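Local coordinates for CBS domain protein (Bacillus anthracis, PDB 3LQN), which is of unknown function but, as a protein with two CBS domains, may bind an adenine nucleotide or similar ligand in a regulatory role, at residues V53-P56 against M57-H61; V99-L102 against E103-F106; K108-E111 against M112-D115. One frame throughout, in Å; residues are numbered along the deposited sequence. Where two conformers were deposited one is given.

Contact 1 of 3, residues V53-P56 against M57-H61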
# COMPACT_ATOMS: atom_id res chain seq x y z
N VAL A 53 -13.73 7.18 5.87
CA VAL A 53 -14.95 7.10 6.68
C VAL A 53 -15.68 8.45 6.67
O VAL A 53 -15.12 9.45 7.11
CB VAL A 53 -14.57 6.70 8.12
CG1 VAL A 53 -15.85 6.45 8.93
CG2 VAL A 53 -13.63 5.44 8.09
N LEU A 54 -16.93 8.50 6.19
CA LEU A 54 -17.65 9.76 5.97
C LEU A 54 -18.88 9.80 6.88
O LEU A 54 -19.36 8.76 7.30
CB LEU A 54 -18.15 9.87 4.51
CG LEU A 54 -17.03 9.81 3.44
CD1 LEU A 54 -17.73 10.00 2.07
CD2 LEU A 54 -15.92 10.86 3.68
N ASP A 55 -19.35 10.99 7.16
CA ASP A 55 -20.64 11.15 7.84
C ASP A 55 -21.76 11.30 6.84
O ASP A 55 -21.53 11.24 5.60
CB ASP A 55 -20.62 12.28 8.91
CG ASP A 55 -20.36 13.64 8.35
OD1 ASP A 55 -20.72 13.97 7.19
OD2 ASP A 55 -19.84 14.46 9.11
N PRO A 56 -23.01 11.50 7.33
CA PRO A 56 -24.09 11.58 6.34
C PRO A 56 -24.04 12.84 5.47
O PRO A 56 -24.75 12.91 4.46
CB PRO A 56 -25.36 11.57 7.21
CG PRO A 56 -24.99 10.77 8.39
CD PRO A 56 -23.51 11.09 8.66
N MET A 57 -23.23 13.83 5.83
CA MET A 57 -23.08 14.99 5.00
C MET A 57 -21.87 14.90 4.06
O MET A 57 -21.47 15.88 3.44
CB MET A 57 -23.03 16.20 5.88
CG MET A 57 -24.20 16.07 6.89
SD MET A 57 -23.99 17.31 8.08
CE MET A 57 -23.84 18.73 7.02
N TYR A 58 -21.32 13.69 4.00
CA TYR A 58 -20.19 13.40 3.15
C TYR A 58 -18.97 14.23 3.60
O TYR A 58 -18.12 14.65 2.80
CB TYR A 58 -20.60 13.64 1.68
CG TYR A 58 -21.43 12.50 1.07
CD1 TYR A 58 -20.80 11.46 0.40
CD2 TYR A 58 -22.83 12.48 1.15
CE1 TYR A 58 -21.52 10.44 -0.17
CE2 TYR A 58 -23.56 11.46 0.57
CZ TYR A 58 -22.89 10.44 -0.08
OH TYR A 58 -23.57 9.41 -0.68
N LYS A 59 -18.88 14.44 4.92
CA LYS A 59 -17.70 15.03 5.54
C LYS A 59 -16.78 13.94 6.04
O LYS A 59 -17.21 12.87 6.45
CB LYS A 59 -18.09 16.02 6.65
CG LYS A 59 -18.66 17.29 6.02
CD LYS A 59 -19.23 18.30 7.00
CE LYS A 59 -19.74 19.49 6.21
NZ LYS A 59 -19.52 20.76 6.96
N LEU A 60 -15.48 14.20 5.97
CA LEU A 60 -14.44 13.25 6.30
C LEU A 60 -14.24 13.13 7.82
O LEU A 60 -14.02 14.14 8.49
CB LEU A 60 -13.14 13.71 5.60
CG LEU A 60 -11.98 12.77 5.84
CD1 LEU A 60 -12.29 11.34 5.20
CD2 LEU A 60 -10.68 13.41 5.31
N HIS A 61 -14.35 11.91 8.34
CA HIS A 61 -14.09 11.57 9.75
C HIS A 61 -12.79 10.84 9.99
O HIS A 61 -12.18 10.95 11.05
CB HIS A 61 -15.24 10.74 10.30
CG HIS A 61 -16.41 11.55 10.72
ND1 HIS A 61 -16.99 11.43 11.96
CD2 HIS A 61 -17.08 12.54 10.08
CE1 HIS A 61 -17.99 12.29 12.06
NE2 HIS A 61 -18.06 12.98 10.94
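Asp55 reaches across the turn of a beta hairpin to Met57, Lys59 and His61. Its CB lies 3.3 Å from His61 NE2. CG sits between the backbone N and the carbonyl carbon (chi1 63°), which turns the carboxylate in over the turn. OD1 accepts two backbone N-H groups, from Met57 N at 2.9 Å and from Lys59 N at 3.0 Å. They arrive from opposite faces of the carboxylate plane, so this one oxygen holds the two N-H groups that follow Pro56 and Tyr58. OD2 takes the N-H of His61 NE2 at 3.0 Å, on its anti side but tilted out of the carboxylate plane. Ring and carboxylate planes stand 76° apart, and the bond is bent (139°). The backbone closes the hairpin with Asp55 N to Lys59 O and His61 N to Val53 O, while Tyr58 N to Asp55 O completes a type I turn. On the other side of the hairpin, Leu54 and Leu60 form a non-hydrogen-bonded pair. Leu54 CD2 meets Leu60 CD1 at 4.0 Å, and Leu54 CD1 touches Tyr58 CD1. The hairpin links strands 50-54 and 60-65. Leu60 packs on Cys120 and Val122 of strand 118-122, and Lys59 NZ bonds to Asp125 O beyond that strand.

Contact 2 of 3, residues V99-L102 against E103-F106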
# COMPACT_ATOMS: atom_id res chain seq x y z
N VAL A 99 -4.67 15.26 5.46
CA VAL A 99 -5.69 15.89 4.62
C VAL A 99 -5.20 17.17 3.94
O VAL A 99 -4.57 18.04 4.57
CB VAL A 99 -7.00 16.19 5.42
CG1 VAL A 99 -8.02 16.90 4.54
CG2 VAL A 99 -7.61 14.89 5.96
N LEU A 100 -5.47 17.29 2.65
CA LEU A 100 -5.07 18.47 1.90
C LEU A 100 -6.32 19.13 1.34
O LEU A 100 -7.31 18.47 1.14
CB LEU A 100 -4.12 18.12 0.77
CG LEU A 100 -2.75 17.66 1.32
CD1 LEU A 100 -1.88 17.29 0.20
CD2 LEU A 100 -2.08 18.76 2.14
N LYS A 101 -6.25 20.43 1.11
CA LYS A 101 -7.33 21.17 0.42
C LYS A 101 -7.12 21.06 -1.09
O LYS A 101 -6.00 20.82 -1.57
CB LYS A 101 -7.22 22.65 0.77
CG LYS A 101 -7.20 22.98 2.25
CD LYS A 101 -7.86 24.34 2.46
CE LYS A 101 -9.33 24.27 2.04
NZ LYS A 101 -9.88 25.55 1.47
N LEU A 102 -8.19 21.25 -1.84
CA LEU A 102 -8.13 21.20 -3.29
C LEU A 102 -7.06 22.11 -3.86
O LEU A 102 -6.47 21.78 -4.88
CB LEU A 102 -9.48 21.67 -3.85
CG LEU A 102 -10.71 20.86 -3.50
CD1 LEU A 102 -11.95 21.74 -3.73
CD2 LEU A 102 -10.74 19.61 -4.37
N GLU A 103 -6.87 23.28 -3.24
CA GLU A 103 -5.92 24.25 -3.76
C GLU A 103 -4.52 24.12 -3.20
O GLU A 103 -3.64 24.90 -3.57
CB GLU A 103 -6.43 25.70 -3.59
CG GLU A 103 -6.58 26.16 -2.16
CD GLU A 103 -7.98 25.92 -1.63
OE1 GLU A 103 -8.53 24.83 -1.90
OE2 GLU A 103 -8.53 26.82 -0.97
N ASP A 104 -4.27 23.12 -2.35
CA ASP A 104 -2.89 22.95 -1.85
C ASP A 104 -1.89 22.62 -2.98
O ASP A 104 -2.25 22.00 -3.99
CB ASP A 104 -2.81 21.86 -0.76
CG ASP A 104 -3.10 22.42 0.64
OD1 ASP A 104 -2.82 23.62 0.88
OD2 ASP A 104 -3.57 21.65 1.50
N SER A 105 -0.63 23.01 -2.77
CA SER A 105 0.41 22.88 -3.79
C SER A 105 0.94 21.47 -4.02
O SER A 105 0.88 20.57 -3.15
CB SER A 105 1.58 23.82 -3.44
OG SER A 105 2.33 23.27 -2.37
N PHE A 106 1.53 21.29 -5.20
CA PHE A 106 2.21 20.03 -5.49
C PHE A 106 3.33 19.77 -4.47
O PHE A 106 3.50 18.67 -3.97
CB PHE A 106 2.78 20.05 -6.91
CG PHE A 106 3.61 18.83 -7.20
CD1 PHE A 106 3.00 17.66 -7.62
CD2 PHE A 106 4.98 18.84 -6.98
CE1 PHE A 106 3.75 16.54 -7.85
CE2 PHE A 106 5.74 17.73 -7.22
CZ PHE A 106 5.13 16.57 -7.66
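A type I beta turn, Lys101 to Asp104, carries the chain from the end of strand 99-101 toward helix 106-115. Asp104 N donates to Lys101 O at 3.0 Å to close it. The Asp104 side chain folds back over the same turn. Its OD2 accepts Lys101 N at 3.0 Å in a fairly straight bond (161°), the donor standing well above the carboxylate plane. Lys101 is thus held through both its backbone N and its O by one residue. The same OD2 lies 3.3 Å from Leu100 CD2, where the two side chains cross at about a right angle. Lys101 and Glu103 run side by side and point the same way. Glu103 CG lies between its backbone N and carbonyl carbon (chi1 65°); with a further bend at chi2, this brings the carboxylate back to Lys101. There NZ makes a salt bridge to OE2 at 3.1 Å, meeting it from above the carboxylate plane. Glu103 is exposed, so solvent probably weakens this pair. Ser105 N-caps the following helix, its OG accepting from Lys108 N. Helix 17-20 lies against the turn through Val17 and Lys18. Phe106 packs on helix 134-144, and the backbone of Leu100 pairs with strand 118-122.

Contact 3 of 3, residues K108-E111 against M112-D115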
# COMPACT_ATOMS: atom_id res chain seq x y z
N LYS A 108 3.47 20.64 -1.38
CA LYS A 108 2.90 20.23 -0.10
C LYS A 108 2.48 18.76 -0.14
O LYS A 108 2.69 18.00 0.83
CB LYS A 108 1.73 21.13 0.25
CG LYS A 108 1.12 20.87 1.62
CD LYS A 108 0.20 22.03 1.99
CE LYS A 108 -0.22 21.98 3.46
NZ LYS A 108 -0.71 23.32 3.92
N ALA A 109 1.92 18.35 -1.27
CA ALA A 109 1.49 16.95 -1.45
C ALA A 109 2.69 16.02 -1.52
O ALA A 109 2.72 15.00 -0.85
CB ALA A 109 0.64 16.79 -2.69
N LEU A 110 3.66 16.36 -2.37
CA LEU A 110 4.87 15.54 -2.48
C LEU A 110 5.48 15.27 -1.11
O LEU A 110 5.78 14.13 -0.77
CB LEU A 110 5.92 16.23 -3.34
CG LEU A 110 7.34 15.63 -3.26
CD1 LEU A 110 7.36 14.21 -3.77
CD2 LEU A 110 8.24 16.49 -4.08
N GLU A 111 5.66 16.32 -0.33
CA GLU A 111 6.16 16.16 1.03
C GLU A 111 5.26 15.25 1.90
O GLU A 111 5.75 14.33 2.58
CB GLU A 111 6.33 17.52 1.70
CG GLU A 111 6.81 17.41 3.11
CD GLU A 111 6.99 18.77 3.75
OE1 GLU A 111 8.04 18.97 4.40
OE2 GLU A 111 6.09 19.62 3.58
N MET A 112 3.96 15.52 1.90
CA MET A 112 3.04 14.64 2.66
C MET A 112 3.12 13.17 2.24
O MET A 112 2.99 12.29 3.09
CB MET A 112 1.58 15.14 2.55
CG MET A 112 0.73 14.67 3.70
SD MET A 112 -0.82 15.56 3.79
CE MET A 112 -0.38 17.09 4.64
N THR A 113 3.30 12.89 0.94
CA THR A 113 3.27 11.50 0.48
C THR A 113 4.50 10.67 0.92
O THR A 113 4.46 9.44 0.85
CB THR A 113 3.10 11.31 -1.05
OG1 THR A 113 4.20 11.94 -1.73
CG2 THR A 113 1.80 11.84 -1.52
N ILE A 114 5.57 11.32 1.36
CA ILE A 114 6.71 10.54 1.88
C ILE A 114 6.29 9.55 2.99
O ILE A 114 6.61 8.37 2.92
CB ILE A 114 7.88 11.45 2.23
CG1 ILE A 114 8.37 12.13 0.95
CG2 ILE A 114 8.99 10.63 2.83
CD1 ILE A 114 8.78 13.52 1.14
N ASP A 115 5.49 10.00 3.97
CA ASP A 115 5.05 9.09 5.03
C ASP A 115 3.60 8.61 4.90
O ASP A 115 3.17 7.71 5.62
CB ASP A 115 5.23 9.75 6.40
CG ASP A 115 6.67 10.00 6.74
OD1 ASP A 115 7.51 9.18 6.32
OD2 ASP A 115 6.96 11.00 7.42
O HOH W 1 5.44 12.90 4.98
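Thr113 holds OG1 between its backbone N and carbonyl carbon (chi1 60°), which points the hydroxyl back along the helix to Leu110. OG1 donates to Leu110 O at 2.9 Å, tilted 28° from the carbonyl plane. This satisfies the hydroxyl of a buried threonine within its own helix. CG2 of Thr113 rests 3.4 Å from Ala109 O. With CG1 anti to the carbonyl carbon and a chi2 of 142°, Ile114 CD1 lies 3.5 Å from Glu111 O. The backbone bonds change along this piece. Met112 N to Lys108 O, at 3.0 Å, and Thr113 N to Ala109 O, at 2.8 Å, are regular i to i+4 helix bonds. Ile114 N instead reaches three residues back, to Glu111 O at 3.3 Å. A water gives a hydrogen to Glu111 O at 2.8 Å and accepts from Asp115 N, so it links Glu111 to Asp115. Helix 106-115 is the helix of a beta-alpha-beta unit. Met112 and Thr113 pack on Ile119 of strand 118-122, and Leu110 on Ile137 and Leu141 of helix 134-144. Leu110 and Ile114 also meet Asn142 of the second subunit, whose Arg135 makes a salt bridge with Asp115.

Overall arrangement
Contacts 2 and 3 hold consecutive elements of one CBS domain, strand 99-101 and helix 106-115. They meet where Leu100 packs on Met112, CD2 to CE at 3.4 Å. Contact 1 belongs to the other CBS domain, its centre 23 Å from that of contact 3. It touches contact 2 through Leu60 and Val99. Contacts 1 and 2 are turns tied by an aspartate whose carboxylate accepts backbone N-H, two in contact 1 and one in contact 2. Contact 1 adds a histidine, contact 2 a surface salt bridge. Contact 3 relies on helix bonds, a threonine hydroxyl and a water. Contact 2 is mostly surface, whereas contacts 1 and 3 are partly buried. Contact 3 alone reaches the second subunit.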